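Local coordinates for protein multi-copper Oxidase CueO (Ochrobactrum, PDB 6EVG) that catalyses, as a laccase-like multicopper oxidase, the copper-dependent oxidation of phenolic substrates with dioxygen, and acts on lignin model compounds and lignosulfonate, at residues I121-A125 with V151-G155; G227-R231 with H491-H495; P433-I438 with D462-D467. All blocks are in the same frame, centred on the assembly; numbering follows the deposited sequence.

Contact 1 of 3, residues I121-A125 with V151-G155; sequences IQQPA and VVTDG
I121 follows the end of strand 114-120 and opens an extended, irregular connection. Its CB points at the partner segment, and with both chi angles at m its CG2 lies 3.9 Å from CG1 of V152, whose CB points at the loop with chi1 t. Q123 (-165/167) starts sideways, but its p, t side chain brings CD to 4.0 Å from V152 CG2, while its amide end hydrogen-bonds F96 and G94. V152 is thus walled in by both residues. This is a sandwich crossover of the first cupredoxin-like domain: strand 114-120 belongs to one sheet and strand 126-131 to the other, where 126-131 runs antiparallel beside 148-153. P124 (-64/145) steers the chain on to A125, whose CA sits 4.8 Å from T153 CA and makes a CA-H...O contact of 3.2 Å with V152 O. Water 1 accepts from A125 N at 2.9 Å and donates to D154 OD2 at 2.8 Å, an oxygen that also salt-bridges R160.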
ATOM      1  N   ILE A 121      -0.103  20.328  -1.456  1.00  9.66           N
ATOM      2  CA  ILE A 121      -0.040  19.356  -0.341  1.00  9.92           C
ATOM      3  C   ILE A 121      -0.421  20.007   0.982  1.00  9.82           C
ATOM      4  O   ILE A 121       0.155  21.022   1.349  1.00 10.72           O
ATOM      5  CB  ILE A 121       1.375  18.776  -0.262  1.00 10.98           C
ATOM      6  CG1 ILE A 121       1.840  18.134  -1.592  1.00 13.47           C
ATOM      7  CG2 ILE A 121       1.472  17.812   0.898  1.00 11.73           C
ATOM      8  CD1 ILE A 121       1.101  16.931  -2.042  1.00 17.01           C
ATOM      9  N   GLN A 122      -1.390  19.385   1.677  1.00  9.66           N
ATOM     10  CA  GLN A 122      -1.713  19.838   3.048  1.00  9.80           C
ATOM     11  C   GLN A 122      -2.313  18.641   3.764  1.00  8.69           C
ATOM     12  O   GLN A 122      -3.488  18.319   3.628  1.00 10.50           O
ATOM     13  CB  GLN A 122      -2.654  21.038   3.051  1.00 10.86           C
ATOM     14  CG  GLN A 122      -2.867  21.568   4.458  1.00 11.42           C
ATOM     15  CD  GLN A 122      -3.789  22.737   4.589  1.00 11.80           C
ATOM     16  OE1 GLN A 122      -3.840  23.645   3.739  1.00 12.83           O
ATOM     17  NE2 GLN A 122      -4.546  22.777   5.693  1.00 12.75           N
ATOM     18  N   GLN A 123      -1.458  17.906   4.498  1.00  8.69           N
ATOM     19  CA  GLN A 123      -1.876  16.674   5.152  1.00  8.50           C
ATOM     20  C   GLN A 123      -0.835  16.277   6.189  1.00  8.44           C
ATOM     21  O   GLN A 123       0.318  16.723   6.119  1.00  9.92           O
ATOM     22  CB  GLN A 123      -2.093  15.541   4.150  1.00  8.22           C
ATOM     23  CG  GLN A 123      -0.809  15.066   3.492  1.00  8.22           C
ATOM     24  CD  GLN A 123      -1.128  14.062   2.423  1.00  8.83           C
ATOM     25  OE1 GLN A 123      -1.365  14.405   1.258  1.00  8.78           O
ATOM     26  NE2 GLN A 123      -1.211  12.786   2.821  1.00  9.30           N
ATOM     27  N   PRO A 124      -1.150  15.332   7.087  1.00  8.52           N
ATOM     28  CA  PRO A 124      -0.135  14.845   8.019  1.00  9.17           C
ATOM     29  C   PRO A 124       1.005  14.155   7.337  1.00  8.54           C
ATOM     30  O   PRO A 124       0.829  13.432   6.363  1.00  9.17           O
ATOM     31  CB  PRO A 124      -0.931  13.884   8.913  1.00  9.81           C
ATOM     32  CG  PRO A 124      -2.369  14.367   8.877  1.00 10.31           C
ATOM     33  CD  PRO A 124      -2.512  14.850   7.419  1.00  9.25           C
ATOM     34  N   ALA A 125       2.198  14.342   7.911  1.00  8.75           N
ATOM     35  CA  ALA A 125       3.396  13.650   7.455  1.00  8.29           C
ATOM     36  C   ALA A 125       3.147  12.141   7.431  1.00  7.67           C
ATOM     37  O   ALA A 125       2.611  11.580   8.386  1.00  8.67           O
ATOM     38  CB  ALA A 125       4.550  13.993   8.388  1.00 10.15           C
ATOM     39  N   VAL A 151       6.574  10.168   0.045  1.00  7.03           N
ATOM     40  CA  VAL A 151       6.634  10.665   1.400  1.00  7.59           C
ATOM     41  C   VAL A 151       6.192  12.114   1.451  1.00  7.65           C
ATOM     42  O   VAL A 151       6.681  12.937   0.662  1.00  9.00           O
ATOM     43  CB  VAL A 151       8.070  10.505   1.970  1.00  8.45           C
ATOM     44  CG1 VAL A 151       8.219  11.274   3.276  1.00  9.82           C
ATOM     45  CG2 VAL A 151       8.410   9.044   2.144  1.00  8.96           C
ATOM     46  N   VAL A 152       5.271  12.427   2.368  1.00  7.23           N
ATOM     47  CA  VAL A 152       4.969  13.804   2.733  1.00  7.67           C
ATOM     48  C   VAL A 152       5.699  14.075   4.043  1.00  7.62           C
ATOM     49  O   VAL A 152       5.488  13.353   5.018  1.00  8.27           O
ATOM     50  CB  VAL A 152       3.455  14.062   2.897  1.00  8.17           C
ATOM     51  CG1 VAL A 152       3.217  15.461   3.439  1.00  9.76           C
ATOM     52  CG2 VAL A 152       2.765  13.881   1.545  1.00  9.60           C
ATOM     53  N   THR A 153       6.528  15.089   4.073  1.00  8.07           N
ATOM     54  CA  THR A 153       7.280  15.511   5.256  1.00  9.26           C
ATOM     55  C   THR A 153       6.891  16.909   5.657  1.00  8.99           C
ATOM     56  O   THR A 153       6.650  17.752   4.807  1.00 11.14           O
ATOM     57  CB  THR A 153       8.769  15.381   5.056  1.00 13.08           C
ATOM     58  OG1 THR A 153       9.399  15.677   6.314  1.00 17.27           O
ATOM     59  CG2 THR A 153       9.298  16.228   3.949  1.00 16.34           C
ATOM     60  N   ASP A 154       6.969  17.163   6.959  1.00 10.11           N
ATOM     61  CA  ASP A 154       6.790  18.497   7.482  1.00 10.77           C
ATOM     62  C   ASP A 154       8.060  19.060   8.084  1.00 11.27           C
ATOM     63  O   ASP A 154       8.015  20.120   8.680  1.00 12.77           O
ATOM     64  CB  ASP A 154       5.647  18.575   8.535  1.00 12.86           C
ATOM     65  CG  ASP A 154       5.875  17.702   9.751  1.00 12.12           C
ATOM     66  OD1 ASP A 154       7.007  17.185   9.902  1.00 12.16           O
ATOM     67  OD2 ASP A 154       4.897  17.563  10.577  1.00 13.60           O
ATOM     68  N   GLY A 155       9.184  18.364   7.855  1.00 11.46           N
ATOM     69  CA  GLY A 155      10.479  18.822   8.266  1.00 13.19           C
ATOM     70  C   GLY A 155      10.782  18.655   9.753  1.00 13.92           C
ATOM     71  O   GLY A 155      11.832  19.088  10.184  1.00 17.11           O
TER
HETATM   72  O   HOH W   1       2.466  16.380  10.003  1.00 13.97           O

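Contact 2 of 3, residues G227-R231 with H491-H495; sequences GANAR and HVLEH. With CU (copper (II) ion), chain B.
Two hydrogen bonds fasten N229 to the start of helix 493-497. L493 N donates to N229 O at 2.9 Å, nearly straight at 164°, and N229 ND2 donates to E494 OE2, also at 2.9 Å. E494 reaches back with chi1 m and chi2 p, and its carboxylate is held further by Y187 and F198 N. V492, the N-cap residue, places its CA 3.3 Å from N229 O in a CA-H...O contact. Water 2 donates to A228 O at 2.7 Å and to H491 O at 2.9 Å, tying the two loops together again. The register pairs N229 with L493 (CA-CA 5.3 Å) and A230 with V492 (CA-CA 4.6 Å). Packing is modest: A230 CB meets V492 CG1 at 3.9 Å, and N229 CG lies 4.0 Å from L493 CD1. Further along the helix, H495 ND1 binds copper at 2.0 Å. The contact joins a loop of the second cupredoxin-like domain to the HCHxxxH segment of the third, which in multicopper oxidases links the type 1 copper to the trinuclear centre.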
ATOM      1  N   GLY A 227       3.401  -4.390  -1.277  1.00  7.50           N
ATOM      2  CA  GLY A 227       3.029  -4.111  -2.641  1.00  7.41           C
ATOM      3  C   GLY A 227       2.608  -5.346  -3.464  1.00  7.31           C
ATOM      4  O   GLY A 227       2.589  -5.264  -4.706  1.00  8.80           O
ATOM      5  N   ALA A 228       2.301  -6.443  -2.783  1.00  7.67           N
ATOM      6  CA  ALA A 228       1.953  -7.685  -3.469  1.00  7.78           C
ATOM      7  C   ALA A 228       0.490  -7.645  -3.981  1.00  7.85           C
ATOM      8  O   ALA A 228      -0.317  -6.837  -3.528  1.00  8.39           O
ATOM      9  CB  ALA A 228       2.082  -8.857  -2.512  1.00  8.64           C
ATOM     10  N   ASN A 229       0.188  -8.563  -4.917  1.00  8.20           N
ATOM     11  CA  ASN A 229      -1.189  -8.683  -5.386  1.00  8.53           C
ATOM     12  C   ASN A 229      -2.157  -9.094  -4.303  1.00  7.88           C
ATOM     13  O   ASN A 229      -3.314  -8.693  -4.315  1.00  9.26           O
ATOM     14  CB  ASN A 229      -1.275  -9.686  -6.547  1.00  8.66           C
ATOM     15  CG  ASN A 229      -0.832  -9.108  -7.870  1.00  8.82           C
ATOM     16  OD1 ASN A 229       0.200  -8.443  -7.972  1.00  9.90           O
ATOM     17  ND2 ASN A 229      -1.638  -9.371  -8.923  1.00  9.92           N
ATOM     18  N   ALA A 230      -1.689  -9.985  -3.424  1.00  7.73           N
ATOM     19  CA  ALA A 230      -2.624 -10.702  -2.521  1.00  8.27           C
ATOM     20  C   ALA A 230      -2.013 -11.148  -1.208  1.00  8.20           C
ATOM     21  O   ALA A 230      -2.712 -11.169  -0.196  1.00  9.25           O
ATOM     22  CB  ALA A 230      -3.247 -11.900  -3.214  1.00  9.19           C
ATOM     23  N   ARG A 231      -0.758 -11.571  -1.220  1.00  8.14           N
ATOM     24  CA  ARG A 231      -0.108 -12.141  -0.049  1.00  8.30           C
ATOM     25  C   ARG A 231      -0.126 -11.157   1.106  1.00  7.99           C
ATOM     26  O   ARG A 231       0.244  -9.983   0.925  1.00  8.54           O
ATOM     27  CB  ARG A 231       1.326 -12.481  -0.379  1.00  9.23           C
ATOM     28  CG  ARG A 231       2.135 -13.069   0.758  1.00  9.71           C
ATOM     29  CD  ARG A 231       3.508 -13.539   0.338  1.00  9.74           C
ATOM     30  NE  ARG A 231       3.486 -14.698  -0.524  1.00 10.14           N
ATOM     31  CZ  ARG A 231       3.531 -15.970  -0.114  1.00 10.49           C
ATOM     32  NH1 ARG A 231       3.580 -16.245   1.188  1.00 12.77           N
ATOM     33  NH2 ARG A 231       3.548 -16.951  -0.984  1.00 12.65           N
ATOM     34  N   HIS A 491      -8.220  -4.838  -1.676  1.00  8.13           N
ATOM     35  CA  HIS A 491      -6.893  -4.665  -2.226  1.00  8.40           C
ATOM     36  C   HIS A 491      -6.171  -5.976  -2.604  1.00  8.68           C
ATOM     37  O   HIS A 491      -5.003  -5.912  -2.979  1.00  9.70           O
ATOM     38  CB  HIS A 491      -6.014  -3.746  -1.333  1.00  9.16           C
ATOM     39  CG  HIS A 491      -5.131  -2.797  -2.080  1.00  9.33           C
ATOM     40  ND1 HIS A 491      -4.026  -3.149  -2.800  1.00 10.91           N
ATOM     41  CD2 HIS A 491      -5.275  -1.448  -2.252  1.00 11.16           C
ATOM     42  CE1 HIS A 491      -3.526  -2.033  -3.392  1.00 11.89           C
ATOM     43  NE2 HIS A 491      -4.257  -0.990  -3.050  1.00 12.96           N
ATOM     44  N   VAL A 492      -6.896  -7.120  -2.562  1.00  8.05           N
ATOM     45  CA  VAL A 492      -6.471  -8.290  -3.311  1.00  8.55           C
ATOM     46  C   VAL A 492      -6.827  -7.991  -4.760  1.00  8.68           C
ATOM     47  O   VAL A 492      -7.983  -7.848  -5.086  1.00  9.35           O
ATOM     48  CB  VAL A 492      -7.151  -9.589  -2.789  1.00  9.37           C
ATOM     49  CG1 VAL A 492      -6.902 -10.744  -3.721  1.00  9.82           C
ATOM     50  CG2 VAL A 492      -6.624  -9.913  -1.419  1.00 10.50           C
ATOM     51  N   LEU A 493      -5.808  -7.816  -5.583  1.00  8.28           N
ATOM     52  CA  LEU A 493      -6.060  -7.186  -6.882  1.00  8.69           C
ATOM     53  C   LEU A 493      -6.936  -8.053  -7.771  1.00  9.06           C
ATOM     54  O   LEU A 493      -7.729  -7.518  -8.589  1.00  9.90           O
ATOM     55  CB  LEU A 493      -4.744  -6.838  -7.554  1.00 10.20           C
ATOM     56  CG  LEU A 493      -3.857  -5.887  -6.748  1.00 10.00           C
ATOM     57  CD1 LEU A 493      -2.626  -5.536  -7.576  1.00 10.79           C
ATOM     58  CD2 LEU A 493      -4.612  -4.632  -6.352  1.00 10.62           C
ATOM     59  N   GLU A 494      -6.837  -9.375  -7.659  1.00  8.59           N
ATOM     60  CA  GLU A 494      -7.741 -10.261  -8.387  1.00  8.98           C
ATOM     61  C   GLU A 494      -9.202 -10.015  -8.004  1.00  9.56           C
ATOM     62  O   GLU A 494     -10.103 -10.016  -8.872  1.00 10.53           O
ATOM     63  CB  GLU A 494      -7.366 -11.712  -8.132  1.00  9.60           C
ATOM     64  CG  GLU A 494      -6.074 -12.126  -8.782  1.00  9.65           C
ATOM     65  CD  GLU A 494      -4.824 -11.455  -8.232  1.00  8.79           C
ATOM     66  OE1 GLU A 494      -4.696 -11.388  -6.978  1.00  9.68           O
ATOM     67  OE2 GLU A 494      -3.969 -11.052  -9.052  1.00  9.26           O
ATOM     68  N   HIS A 495      -9.452  -9.783  -6.718  1.00  9.13           N
ATOM     69  CA  HIS A 495     -10.834  -9.588  -6.215  1.00  9.54           C
ATOM     70  C   HIS A 495     -11.362  -8.267  -6.766  1.00  9.37           C
ATOM     71  O   HIS A 495     -12.515  -8.199  -7.207  1.00  9.85           O
ATOM     72  CB  HIS A 495     -10.871  -9.602  -4.700  1.00 10.04           C
ATOM     73  CG  HIS A 495     -10.595 -10.935  -4.121  1.00 10.31           C
ATOM     74  ND1 HIS A 495     -10.503 -11.051  -2.742  1.00 12.14           N
ATOM     75  CD2 HIS A 495     -10.425 -12.160  -4.679  1.00 11.15           C
ATOM     76  CE1 HIS A 495     -10.323 -12.350  -2.519  1.00 12.01           C
ATOM     77  NE2 HIS A 495     -10.244 -13.031  -3.659  1.00 12.82           N
TER
HETATM   78 CU    CU B 601     -10.701  -9.651  -1.329  1.00 12.62          CU
HETATM   79  O   HOH W   2      -2.426  -5.200  -4.053  1.00 15.64           O

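Contact 3 of 3, residues P433-I438 with D462-D467; sequences PHPFHI and DTALID. With CU (copper (II) ion), chain B; EDO (1,2-ethanediol), chain D.
At the apolar centre, L465 (t, p) brings CD1 to 3.8 Å from P433 CB and 4.2 Å from P435 CD, while on the other face, shared by H434, F436, A464 and I466, F436 CB lies 4.0 Å from I466 CG1. Strands 434-438 and 463-466 run antiparallel, their axes 4.4 Å apart at 151°. H434-I466 and F436-A464 are hydrogen-bonded pairs with CA-CA 5.3 Å; P435-L465 and H437-T463 are non-hydrogen-bonded. H434 N to I466 O and I466 N to H434 O both span 2.9 Å, F436 N to A464 O 2.8 Å and A464 N to F436 O 2.9 Å. On the outer edge of strand 463-466, an ethanediol, probably from the crystallisation liquor, meets L465: N donates to O1 (2.9 Å), and O2 donates to L465 O (2.7 Å). At the end of the pairing, D462 O accepts from I438 N at 3.3 Å and from H437 ND1 at 2.8 Å; H437 NE2 hydrogen-bonds H91. H434, chi1 m, binds copper through ND1 at 2.0 Å; C490 and H495 bind it too, and E339 holds H434 NE2. This is the HPxHxH strand of the third, type 1 copper-bearing cupredoxin-like domain, paired with outermost strand 463-466.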
ATOM      1  N   PRO A 433      -9.649 -13.493   4.856  1.00 13.80           N
ATOM      2  CA  PRO A 433      -9.523 -12.073   5.168  1.00 12.53           C
ATOM      3  C   PRO A 433      -9.398 -11.230   3.883  1.00 10.99           C
ATOM      4  O   PRO A 433      -8.958 -11.766   2.860  1.00 11.75           O
ATOM      5  CB  PRO A 433      -8.227 -12.004   5.954  1.00 16.23           C
ATOM      6  CG  PRO A 433      -7.641 -13.338   6.016  1.00 18.26           C
ATOM      7  CD  PRO A 433      -8.433 -14.245   5.192  1.00 15.97           C
ATOM      8  N   HIS A 434      -9.787  -9.965   3.993  1.00 10.16           N
ATOM      9  CA  HIS A 434      -9.688  -9.047   2.831  1.00 10.36           C
ATOM     10  C   HIS A 434      -9.157  -7.720   3.278  1.00  9.69           C
ATOM     11  O   HIS A 434      -9.637  -7.155   4.261  1.00  9.98           O
ATOM     12  CB  HIS A 434     -11.064  -8.817   2.168  1.00 11.11           C
ATOM     13  CG  HIS A 434     -11.689 -10.057   1.603  1.00 11.46           C
ATOM     14  ND1 HIS A 434     -11.618 -10.413   0.266  1.00 12.58           N
ATOM     15  CD2 HIS A 434     -12.398 -11.050   2.223  1.00 12.41           C
ATOM     16  CE1 HIS A 434     -12.237 -11.560   0.104  1.00 12.87           C
ATOM     17  NE2 HIS A 434     -12.702 -11.979   1.264  1.00 13.63           N
ATOM     18  N   PRO A 435      -8.176  -7.144   2.541  1.00  8.63           N
ATOM     19  CA  PRO A 435      -7.721  -5.755   2.846  1.00  8.65           C
ATOM     20  C   PRO A 435      -8.667  -4.725   2.221  1.00  8.70           C
ATOM     21  O   PRO A 435      -8.776  -4.584   1.047  1.00 12.09           O
ATOM     22  CB  PRO A 435      -6.344  -5.751   2.216  1.00  9.07           C
ATOM     23  CG  PRO A 435      -6.431  -6.700   1.054  1.00 10.05           C
ATOM     24  CD  PRO A 435      -7.403  -7.794   1.496  1.00  9.28           C
ATOM     25  N   PHE A 436      -9.311  -3.952   3.067  1.00  8.31           N
ATOM     26  CA  PHE A 436     -10.161  -2.843   2.660  1.00  8.46           C
ATOM     27  C   PHE A 436      -9.322  -1.614   2.352  1.00  8.27           C
ATOM     28  O   PHE A 436      -8.523  -1.222   3.189  1.00  9.40           O
ATOM     29  CB  PHE A 436     -11.098  -2.514   3.819  1.00  9.44           C
ATOM     30  CG  PHE A 436     -11.952  -1.300   3.614  1.00  9.37           C
ATOM     31  CD1 PHE A 436     -13.106  -1.383   2.847  1.00 10.19           C
ATOM     32  CD2 PHE A 436     -11.669  -0.093   4.195  1.00  9.87           C
ATOM     33  CE1 PHE A 436     -13.909  -0.258   2.701  1.00 10.57           C
ATOM     34  CE2 PHE A 436     -12.443   1.005   4.048  1.00 10.02           C
ATOM     35  CZ  PHE A 436     -13.589   0.930   3.251  1.00 10.12           C
ATOM     36  N   HIS A 437      -9.587  -0.941   1.221  1.00  8.37           N
ATOM     37  CA  HIS A 437      -8.987   0.362   0.949  1.00  7.60           C
ATOM     38  C   HIS A 437     -10.061   1.309   0.450  1.00  7.70           C
ATOM     39  O   HIS A 437     -10.892   0.942  -0.389  1.00  8.93           O
ATOM     40  CB  HIS A 437      -7.833   0.256  -0.098  1.00  7.91           C
ATOM     41  CG  HIS A 437      -7.275   1.579  -0.571  1.00  8.01           C
ATOM     42  ND1 HIS A 437      -6.860   2.566   0.323  1.00  8.59           N
ATOM     43  CD2 HIS A 437      -7.024   2.067  -1.812  1.00  8.11           C
ATOM     44  CE1 HIS A 437      -6.418   3.615  -0.397  1.00  8.69           C
ATOM     45  NE2 HIS A 437      -6.487   3.328  -1.674  1.00  8.42           N
ATOM     46  N   ILE A 438     -10.051   2.522   1.011  1.00  7.41           N
ATOM     47  CA  ILE A 438     -10.911   3.611   0.526  1.00  7.90           C
ATOM     48  C   ILE A 438     -10.041   4.717  -0.047  1.00  8.20           C
ATOM     49  O   ILE A 438      -9.067   5.154   0.569  1.00  9.58           O
ATOM     50  CB  ILE A 438     -11.866   4.092   1.631  1.00  8.51           C
ATOM     51  CG1 ILE A 438     -12.875   5.099   1.054  1.00  8.85           C
ATOM     52  CG2 ILE A 438     -11.171   4.643   2.850  1.00 10.12           C
ATOM     53  CD1 ILE A 438     -14.138   5.266   1.915  1.00 10.43           C
ATOM     54  N   ASP A 462      -5.807   4.224   5.775  1.00  7.17           N
ATOM     55  CA  ASP A 462      -6.590   4.147   4.546  1.00  7.26           C
ATOM     56  C   ASP A 462      -6.747   2.736   4.037  1.00  7.40           C
ATOM     57  O   ASP A 462      -7.526   2.549   3.078  1.00  7.93           O
ATOM     58  CB  ASP A 462      -6.041   5.108   3.435  1.00  7.92           C
ATOM     59  CG  ASP A 462      -4.609   4.808   3.019  1.00  7.41           C
ATOM     60  OD1 ASP A 462      -4.331   3.636   2.637  1.00  8.44           O
ATOM     61  OD2 ASP A 462      -3.763   5.739   3.049  1.00  8.39           O
ATOM     62  N   THR A 463      -6.048   1.739   4.594  1.00  7.25           N
ATOM     63  CA  THR A 463      -6.103   0.373   4.155  1.00  7.70           C
ATOM     64  C   THR A 463      -6.070  -0.468   5.461  1.00  8.31           C
ATOM     65  O   THR A 463      -5.279  -0.153   6.337  1.00  9.09           O
ATOM     66  CB  THR A 463      -4.936  -0.000   3.233  1.00  8.14           C
ATOM     67  OG1 THR A 463      -4.896   0.967   2.148  1.00  8.63           O
ATOM     68  CG2 THR A 463      -5.055  -1.361   2.677  1.00  8.71           C
ATOM     69  N   ALA A 464      -6.902  -1.501   5.566  1.00  8.10           N
ATOM     70  CA  ALA A 464      -6.932  -2.339   6.785  1.00  8.96           C
ATOM     71  C   ALA A 464      -7.316  -3.742   6.462  1.00  8.74           C
ATOM     72  O   ALA A 464      -8.243  -3.955   5.665  1.00  9.12           O
ATOM     73  CB  ALA A 464      -7.876  -1.788   7.796  1.00 10.69           C
ATOM     74  N   LEU A 465      -6.679  -4.712   7.105  1.00  8.58           N
ATOM     75  CA  LEU A 465      -7.016  -6.104   6.899  1.00  8.92           C
ATOM     76  C   LEU A 465      -8.232  -6.466   7.767  1.00  9.22           C
ATOM     77  O   LEU A 465      -8.189  -6.364   8.991  1.00 10.38           O
ATOM     78  CB  LEU A 465      -5.832  -7.021   7.238  1.00  9.26           C
ATOM     79  CG  LEU A 465      -5.996  -8.487   6.878  1.00 10.20           C
ATOM     80  CD1 LEU A 465      -6.289  -8.751   5.397  1.00 10.54           C
ATOM     81  CD2 LEU A 465      -4.792  -9.290   7.353  1.00 12.26           C
ATOM     82  N   ILE A 466      -9.302  -6.901   7.106  1.00  9.43           N
ATOM     83  CA  ILE A 466     -10.574  -7.316   7.739  1.00 10.04           C
ATOM     84  C   ILE A 466     -10.555  -8.807   7.792  1.00  9.81           C
ATOM     85  O   ILE A 466     -10.385  -9.504   6.816  1.00 11.04           O
ATOM     86  CB  ILE A 466     -11.769  -6.771   6.983  1.00 10.62           C
ATOM     87  CG1 ILE A 466     -11.599  -5.309   6.571  1.00 10.56           C
ATOM     88  CG2 ILE A 466     -13.038  -6.995   7.807  1.00 11.23           C
ATOM     89  CD1 ILE A 466     -11.306  -4.333   7.652  1.00 11.16           C
ATOM     90  N   ASP A 467     -10.797  -9.374   8.996  1.00 12.15           N
ATOM     91  CA  ASP A 467     -10.756 -10.824   9.202  1.00 13.05           C
ATOM     92  C   ASP A 467     -11.828 -11.169  10.205  1.00 12.97           C
ATOM     93  O   ASP A 467     -11.557 -11.378  11.393  1.00 16.50           O
ATOM     94  CB  ASP A 467      -9.374 -11.274   9.702  1.00 17.08           C
ATOM     95  CG  ASP A 467      -9.215 -12.801   9.784  1.00 19.19           C
ATOM     96  OD1 ASP A 467     -10.082 -13.540   9.283  1.00 22.84           O
ATOM     97  OD2 ASP A 467      -8.180 -13.223  10.370  1.00 28.80           O
TER
HETATM   98 CU    CU B 601     -10.701  -9.651  -1.329  1.00 12.62          CU
HETATM   99  C1  EDO D 603      -5.047  -3.566  10.560  1.00 11.33           C
HETATM  100  O1  EDO D 603      -5.036  -3.540   9.135  1.00 10.57           O
HETATM  101  C2  EDO D 603      -6.273  -4.303  11.043  1.00 11.12           C
HETATM  102  O2  EDO D 603      -6.258  -5.699  10.701  1.00 12.59           O

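Contacts 2 and 3 are buried and belong to one copper site, their centres 11 Å apart: each supplies a histidine to the same ion, and H491 N lies 2.8 Å from P435 O, a probable hydrogen bond from the residue just after strand 486-490 to the neighbouring strand 434-438. Along the chain, contact 3 nests inside the long loop that contact 2 closes. Contact 1 comes earlier in sequence, partly buried in the first domain, its centre 24 Å from that of contact 3. The chemistry follows these places: contact 3 pairs strands within one sheet by regular backbone bonds, contact 2 joins two domains through an asparagine, and contact 1 relies on side-chain packing and a bridging water.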